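N-methyltransferase (Streptoalloteichus sp. ATCC 53650, PDB 5BSZ) transfers a methyl group, with S-adenosylmethionine as donor, to the nitrogen of an amino sugar, presumably the trideoxysugar of kedarcidin. Local coordinates at the interface of chains A and B and the interface of chains A and C. Coordinates in Å, arbitrary orientation; residue numbers count along the deposited sequence, not the author numbering. Chains: chain A/B/C, N-methyltransferase.

Contact 1: the interface of chains A and B. Residues chain A 7-9, 199-201; chain B 7-11.
Residues B:Ser9 to B:Tyr11 form an antiparallel rung pattern with chain A on both edges, pairing with A:Thr8 on one edge and with A:Val199 and A:His201 on the other. Toward the first edge, B:Val10 gives its N to A:Thr8 O at 2.9 Å, and A:Thr8 N returns a bond to B:Val10 O. Toward the second, B:Ser9 N meets A:His201 O at 2.8 Å while A:His201 N bonds to B:Ser9 O. B:Tyr11 N adds a longer bond, 3.2 Å, to A:Val199 O. Beyond it, water 1 links A:Val199 N to B:Tyr11 O.

A:Ser9 faces its own twin across the two-fold axis, and A:Ser9 OG and B:Ser9 OG make a short hydrogen bond of 2.5 Å. Each OG stands anti to the carbonyl carbon (chi1 -71°), which brings both hydroxyls to the same face of the sheet; which one donates is not decided.

On that face too rises the B:Tyr11 ring, standing between the side chains of the two chain A strands. A:Ser7 CB lies over one side of the ring at its rim, 3.6 Å from B:Tyr11 CD1. The CD2/CE2 edge instead receives A:Val199 O in the ring plane, 3.6 Å from B:Tyr11 CD2, and A:His201 CB, likewise in plane, at 4.0 Å from B:Tyr11 CE2. Contacts of these two kinds, over a side and at an edge, would limit the rotation of the ring.

The reverse face carries B:Val10 beside A:Arg200, the two side chains pointing the same way, with A:Arg200 CG 3.5 Å from B:Val10 CG1. The arginine is poorly ordered, and its extended run from CG to NE is a tentative placement.

B:Ser9 to B:Tyr11 belong to strand 4-14, inserted between strands 4-14 and 198-209 of chain A; two-fold symmetry repeats the insertion with chains exchanged, giving one continuous sheet across the two subunits.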
loop_
_atom_site.group_PDB
_atom_site.type_symbol
_atom_site.label_atom_id
_atom_site.label_comp_id
_atom_site.label_asym_id
_atom_site.label_seq_id
_atom_site.Cartn_x
_atom_site.Cartn_y
_atom_site.Cartn_z
ATOM N N SER A 7 5.852 6.985 1.727
ATOM C CA SER A 7 4.598 6.522 2.260
ATOM C C SER A 7 4.859 5.791 3.567
ATOM O O SER A 7 5.925 5.171 3.769
ATOM C CB SER A 7 3.814 5.608 1.269
ATOM O OG SER A 7 4.495 4.386 1.024
ATOM N N THR A 8 3.869 5.880 4.451
ATOM C CA THR A 8 3.839 5.030 5.642
ATOM C C THR A 8 2.483 4.327 5.664
ATOM O O THR A 8 1.453 4.942 5.417
ATOM C CB THR A 8 3.997 5.804 6.958
ATOM O OG1 THR A 8 5.325 6.302 7.042
ATOM C CG2 THR A 8 3.756 4.880 8.150
ATOM N N SER A 9 2.502 3.021 5.917
ATOM C CA SER A 9 1.312 2.205 6.017
ATOM C C SER A 9 1.303 1.476 7.382
ATOM O O SER A 9 2.325 0.961 7.807
ATOM C CB SER A 9 1.318 1.196 4.904
ATOM O OG SER A 9 1.087 1.795 3.647
ATOM N N VAL A 199 -2.441 13.230 0.777
ATOM C CA VAL A 199 -3.358 12.185 0.370
ATOM C C VAL A 199 -3.204 11.005 1.327
ATOM O O VAL A 199 -2.092 10.656 1.747
ATOM C CB VAL A 199 -3.041 11.685 -1.048
ATOM C CG1 VAL A 199 -3.992 10.587 -1.480
ATOM C CG2 VAL A 199 -3.129 12.856 -2.020
ATOM N N ARG A 200 -4.339 10.392 1.661
ATOM C CA ARG A 200 -4.352 9.183 2.487
ATOM C C ARG A 200 -5.236 8.146 1.851
ATOM O O ARG A 200 -6.181 8.504 1.155
ATOM C CB ARG A 200 -4.893 9.488 3.875
ATOM C CG ARG A 200 -3.931 10.390 4.609
ATOM C CD ARG A 200 -4.532 10.946 5.884
ATOM N NE ARG A 200 -3.525 11.613 6.709
ATOM C CZ ARG A 200 -2.836 12.709 6.373
ATOM N NH1 ARG A 200 -1.965 13.202 7.244
ATOM N NH2 ARG A 200 -2.984 13.317 5.191
ATOM N N HIS A 201 -4.875 6.876 2.032
ATOM C CA HIS A 201 -5.664 5.745 1.558
ATOM C C HIS A 201 -5.971 4.866 2.771
ATOM O O HIS A 201 -5.083 4.611 3.602
ATOM C CB HIS A 201 -4.893 4.961 0.524
ATOM C CG HIS A 201 -5.529 3.664 0.130
ATOM N ND1 HIS A 201 -4.819 2.497 -0.011
ATOM C CD2 HIS A 201 -6.806 3.348 -0.162
ATOM C CE1 HIS A 201 -5.628 1.521 -0.386
ATOM N NE2 HIS A 201 -6.845 2.011 -0.465
ATOM N N SER B 7 -6.012 -1.126 6.973
ATOM C CA SER B 7 -4.763 -0.436 6.776
ATOM C C SER B 7 -5.044 1.045 6.582
ATOM O O SER B 7 -6.105 1.447 6.057
ATOM C CB SER B 7 -3.939 -0.998 5.576
ATOM O OG SER B 7 -4.593 -0.777 4.335
ATOM N N THR B 8 -4.079 1.848 7.022
ATOM C CA THR B 8 -4.064 3.271 6.682
ATOM C C THR B 8 -2.698 3.579 6.073
ATOM O O THR B 8 -1.673 3.136 6.576
ATOM C CB THR B 8 -4.269 4.197 7.890
ATOM O OG1 THR B 8 -5.607 4.064 8.349
ATOM C CG2 THR B 8 -4.043 5.653 7.487
ATOM N N SER B 9 -2.701 4.304 4.957
ATOM C CA SER B 9 -1.500 4.724 4.269
ATOM C C SER B 9 -1.513 6.263 4.107
ATOM O O SER B 9 -2.537 6.833 3.763
ATOM C CB SER B 9 -1.461 4.071 2.917
ATOM O OG SER B 9 -1.209 2.686 3.005
ATOM N N VAL B 10 -0.403 6.910 4.439
ATOM C CA VAL B 10 -0.256 8.334 4.159
ATOM C C VAL B 10 0.958 8.558 3.266
ATOM O O VAL B 10 1.989 7.887 3.377
ATOM C CB VAL B 10 -0.165 9.202 5.429
ATOM C CG1 VAL B 10 -1.309 8.888 6.374
ATOM C CG2 VAL B 10 1.139 8.977 6.178
ATOM N N TYR B 11 0.799 9.494 2.345
ATOM C CA TYR B 11 1.736 9.747 1.263
ATOM C C TYR B 11 2.140 11.213 1.362
ATOM O O TYR B 11 1.300 12.075 1.606
ATOM C CB TYR B 11 1.045 9.499 -0.064
ATOM C CG TYR B 11 0.521 8.097 -0.271
ATOM C CD1 TYR B 11 1.315 7.126 -0.864
ATOM C CD2 TYR B 11 -0.763 7.731 0.119
ATOM C CE1 TYR B 11 0.853 5.831 -1.065
ATOM C CE2 TYR B 11 -1.222 6.420 -0.055
ATOM C CZ TYR B 11 -0.412 5.484 -0.646
ATOM O OH TYR B 11 -0.854 4.200 -0.862
HETATM O O HOH W 1 0.295 13.669 -0.239
#

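Contact 2: the interface of chains A and C. Residues chain A 173, 175, 190-192, 201; chain C 173, 175, 190-192, 201.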
loop_
_atom_site.group_PDB
_atom_site.type_symbol
_atom_site.label_atom_id
_atom_site.label_comp_id
_atom_site.label_asym_id
_atom_site.label_seq_id
_atom_site.Cartn_x
_atom_site.Cartn_y
_atom_site.Cartn_z
ATOM N N VAL A 173 -13.312 10.130 -1.299
ATOM C CA VAL A 173 -14.017 9.197 -2.119
ATOM C C VAL A 173 -13.963 7.825 -1.490
ATOM O O VAL A 173 -12.967 7.475 -0.846
ATOM C CB VAL A 173 -13.421 9.164 -3.533
ATOM C CG1 VAL A 173 -13.413 10.568 -4.105
ATOM C CG2 VAL A 173 -11.993 8.667 -3.491
ATOM N N LEU A 175 -15.038 3.514 -2.125
ATOM C CA LEU A 175 -15.445 2.456 -3.036
ATOM C C LEU A 175 -15.524 1.183 -2.212
ATOM O O LEU A 175 -14.616 0.906 -1.429
ATOM C CB LEU A 175 -14.416 2.276 -4.144
ATOM C CG LEU A 175 -14.641 1.304 -5.270
ATOM C CD1 LEU A 175 -15.918 1.743 -5.972
ATOM C CD2 LEU A 175 -13.490 1.230 -6.286
ATOM N N HIS A 190 -12.642 0.817 0.571
ATOM C CA HIS A 190 -11.439 1.636 0.392
ATOM C C HIS A 190 -11.888 3.078 0.367
ATOM O O HIS A 190 -12.949 3.416 -0.187
ATOM C CB HIS A 190 -10.699 1.301 -0.899
ATOM C CG HIS A 190 -10.025 -0.028 -0.877
ATOM N ND1 HIS A 190 -8.650 -0.175 -0.926
ATOM C CD2 HIS A 190 -10.537 -1.280 -0.789
ATOM C CE1 HIS A 190 -8.353 -1.460 -0.910
ATOM N NE2 HIS A 190 -9.478 -2.149 -0.821
ATOM N N TYR A 191 -11.095 3.910 1.018
ATOM C CA TYR A 191 -11.223 5.361 0.954
ATOM C C TYR A 191 -9.938 6.033 0.441
ATOM O O TYR A 191 -8.825 5.596 0.819
ATOM C CB TYR A 191 -11.426 5.906 2.353
ATOM C CG TYR A 191 -12.698 5.519 3.027
ATOM C CD1 TYR A 191 -12.851 4.272 3.613
ATOM C CD2 TYR A 191 -13.750 6.423 3.100
ATOM C CE1 TYR A 191 -14.041 3.922 4.248
ATOM C CE2 TYR A 191 -14.925 6.100 3.748
ATOM C CZ TYR A 191 -15.068 4.847 4.304
ATOM O OH TYR A 191 -16.252 4.557 4.941
ATOM N N LEU A 192 -10.087 7.073 -0.394
ATOM C CA LEU A 192 -9.007 8.058 -0.606
ATOM C C LEU A 192 -9.435 9.441 -0.106
ATOM O O LEU A 192 -10.550 9.876 -0.384
ATOM C CB LEU A 192 -8.613 8.143 -2.081
ATOM C CG LEU A 192 -8.295 6.875 -2.848
ATOM C CD1 LEU A 192 -8.399 7.102 -4.346
ATOM C CD2 LEU A 192 -6.901 6.433 -2.453
ATOM N N HIS A 201 -4.875 6.876 2.032
ATOM C CA HIS A 201 -5.664 5.745 1.558
ATOM C C HIS A 201 -5.971 4.866 2.771
ATOM O O HIS A 201 -5.083 4.611 3.602
ATOM C CB HIS A 201 -4.893 4.961 0.524
ATOM C CG HIS A 201 -5.529 3.664 0.130
ATOM N ND1 HIS A 201 -4.819 2.497 -0.011
ATOM C CD2 HIS A 201 -6.806 3.348 -0.162
ATOM C CE1 HIS A 201 -5.628 1.521 -0.386
ATOM N NE2 HIS A 201 -6.845 2.011 -0.465
ATOM N N VAL C 173 -12.899 5.101 -9.439
ATOM C CA VAL C 173 -12.857 6.419 -8.891
ATOM C C VAL C 173 -11.438 6.935 -8.916
ATOM O O VAL C 173 -10.490 6.155 -8.765
ATOM C CB VAL C 173 -13.405 6.424 -7.458
ATOM C CG1 VAL C 173 -14.798 5.825 -7.453
ATOM C CG2 VAL C 173 -12.530 5.583 -6.556
ATOM N N LEU C 175 -8.809 10.343 -7.645
ATOM C CA LEU C 175 -8.621 11.528 -6.824
ATOM C C LEU C 175 -7.216 12.031 -7.105
ATOM O O LEU C 175 -6.278 11.235 -7.131
ATOM C CB LEU C 175 -8.748 11.184 -5.347
ATOM C CG LEU C 175 -8.684 12.250 -4.286
ATOM C CD1 LEU C 175 -9.824 13.215 -4.575
ATOM C CD2 LEU C 175 -8.802 11.723 -2.847
ATOM N N HIS C 190 -4.472 9.128 -7.583
ATOM C CA HIS C 190 -4.807 7.804 -7.048
ATOM C C HIS C 190 -6.081 7.364 -7.729
ATOM O O HIS C 190 -6.992 8.171 -7.983
ATOM C CB HIS C 190 -5.008 7.826 -5.537
ATOM C CG HIS C 190 -3.749 8.032 -4.766
ATOM N ND1 HIS C 190 -3.210 7.066 -3.933
ATOM C CD2 HIS C 190 -2.902 9.090 -4.717
ATOM C CE1 HIS C 190 -2.112 7.541 -3.377
ATOM N NE2 HIS C 190 -1.901 8.761 -3.841
ATOM N N TYR C 191 -6.108 6.087 -8.067
ATOM C CA TYR C 191 -7.305 5.406 -8.545
ATOM C C TYR C 191 -7.681 4.205 -7.659
ATOM O O TYR C 191 -6.773 3.467 -7.209
ATOM C CB TYR C 191 -7.032 4.819 -9.915
ATOM C CG TYR C 191 -6.784 5.801 -11.008
ATOM C CD1 TYR C 191 -5.552 6.421 -11.153
ATOM C CD2 TYR C 191 -7.787 6.091 -11.924
ATOM C CE1 TYR C 191 -5.327 7.332 -12.183
ATOM C CE2 TYR C 191 -7.571 6.972 -12.964
ATOM C CZ TYR C 191 -6.348 7.597 -13.079
ATOM O OH TYR C 191 -6.166 8.470 -14.126
ATOM N N LEU C 192 -8.987 4.011 -7.421
ATOM C CA LEU C 192 -9.508 2.701 -6.980
ATOM C C LEU C 192 -10.444 2.111 -8.039
ATOM O O LEU C 192 -11.298 2.820 -8.567
ATOM C CB LEU C 192 -10.247 2.817 -5.646
ATOM C CG LEU C 192 -9.582 3.513 -4.476
ATOM C CD1 LEU C 192 -10.606 3.942 -3.440
ATOM C CD2 LEU C 192 -8.568 2.556 -3.885
ATOM N N HIS C 201 -5.803 -0.671 -6.407
ATOM C CA HIS C 201 -5.447 0.711 -6.110
ATOM C C HIS C 201 -4.209 1.049 -6.942
ATOM O O HIS C 201 -3.269 0.242 -7.024
ATOM C CB HIS C 201 -5.151 0.876 -4.639
ATOM C CG HIS C 201 -4.574 2.207 -4.269
ATOM N ND1 HIS C 201 -3.517 2.346 -3.404
ATOM C CD2 HIS C 201 -4.908 3.459 -4.637
ATOM C CE1 HIS C 201 -3.233 3.627 -3.244
ATOM N NE2 HIS C 201 -4.054 4.321 -4.000
#
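A:Leu192 and C:Leu192 hold CG anti to the carbonyl carbon (chi1 -51°), which sends their branched ends tip to tip across a two-fold axis, while A:His201 and C:His201 turn CG anti to the backbone N (chi1 171°) and bring their imidazoles together, also tip to tip. This is a sheet-on-sheet contact in a protein of the S-adenosylmethionine-dependent methyltransferase family, made by side chains of strands 171-181, 184-195 and 198-209.

The leucine pair forms the apolar centre: A:Leu192 CG lies 3.8 Å from C:Leu192 CD1, and each of the two residues has 78 Å² hidden by the partner. The same CD1 of C:Leu192 continues to A:His190 CB at 3.7 Å, where the two side chains cross obliquely. The CD2 branch of C:Leu192 instead approaches A:His201 NE2 at 3.9 Å. Behind the leucine, methyl CD2 of A:Leu175 presses on the C:Leu192 main chain, 3.5 Å from its carbonyl O, and also meets CB.

The A:His201 and C:His201 rings have planes turned about a third of a right angle apart: C:His201 CG stands 4.1 Å above the A:His201 plane, offset toward the rim. A:His201 ND1 and C:His201 ND1 come to 3.6 Å without bonding, a separation at which positive charge on both rings would probably be disfavoured. Polar bonding runs within each subunit instead. A:His190 ND1 and A:His201 NE2 share a hydrogen bond of 2.9 Å, with 162° at the hydrogen and A:His201 NE2 in the plane of the A:His190 ring. That bond, its direction not decided, would help hold the rotation of the A:His201 imidazole. At the periphery, A:Val173 CG2 and C:Val173 CG2 face each other at 4.4 Å.

About 11 Å separates the C-alpha centres of contact 1 and contact 2, and A:His201, on strand 198-209, takes part in both. Its backbone and CB serve contact 1 and its imidazole serves contact 2, so one residue touches chains B and C by different means. The contacts also differ in kind: contact 1 exchanges strands, each inserted between two strands of the partner and joined by main-chain bonds, whereas contact 2 packs sheets through side chains. With four copies in the deposited assembly, the two kinds of two-fold contact would together build a tetramer, although the coordinates alone do not prove that state in solution.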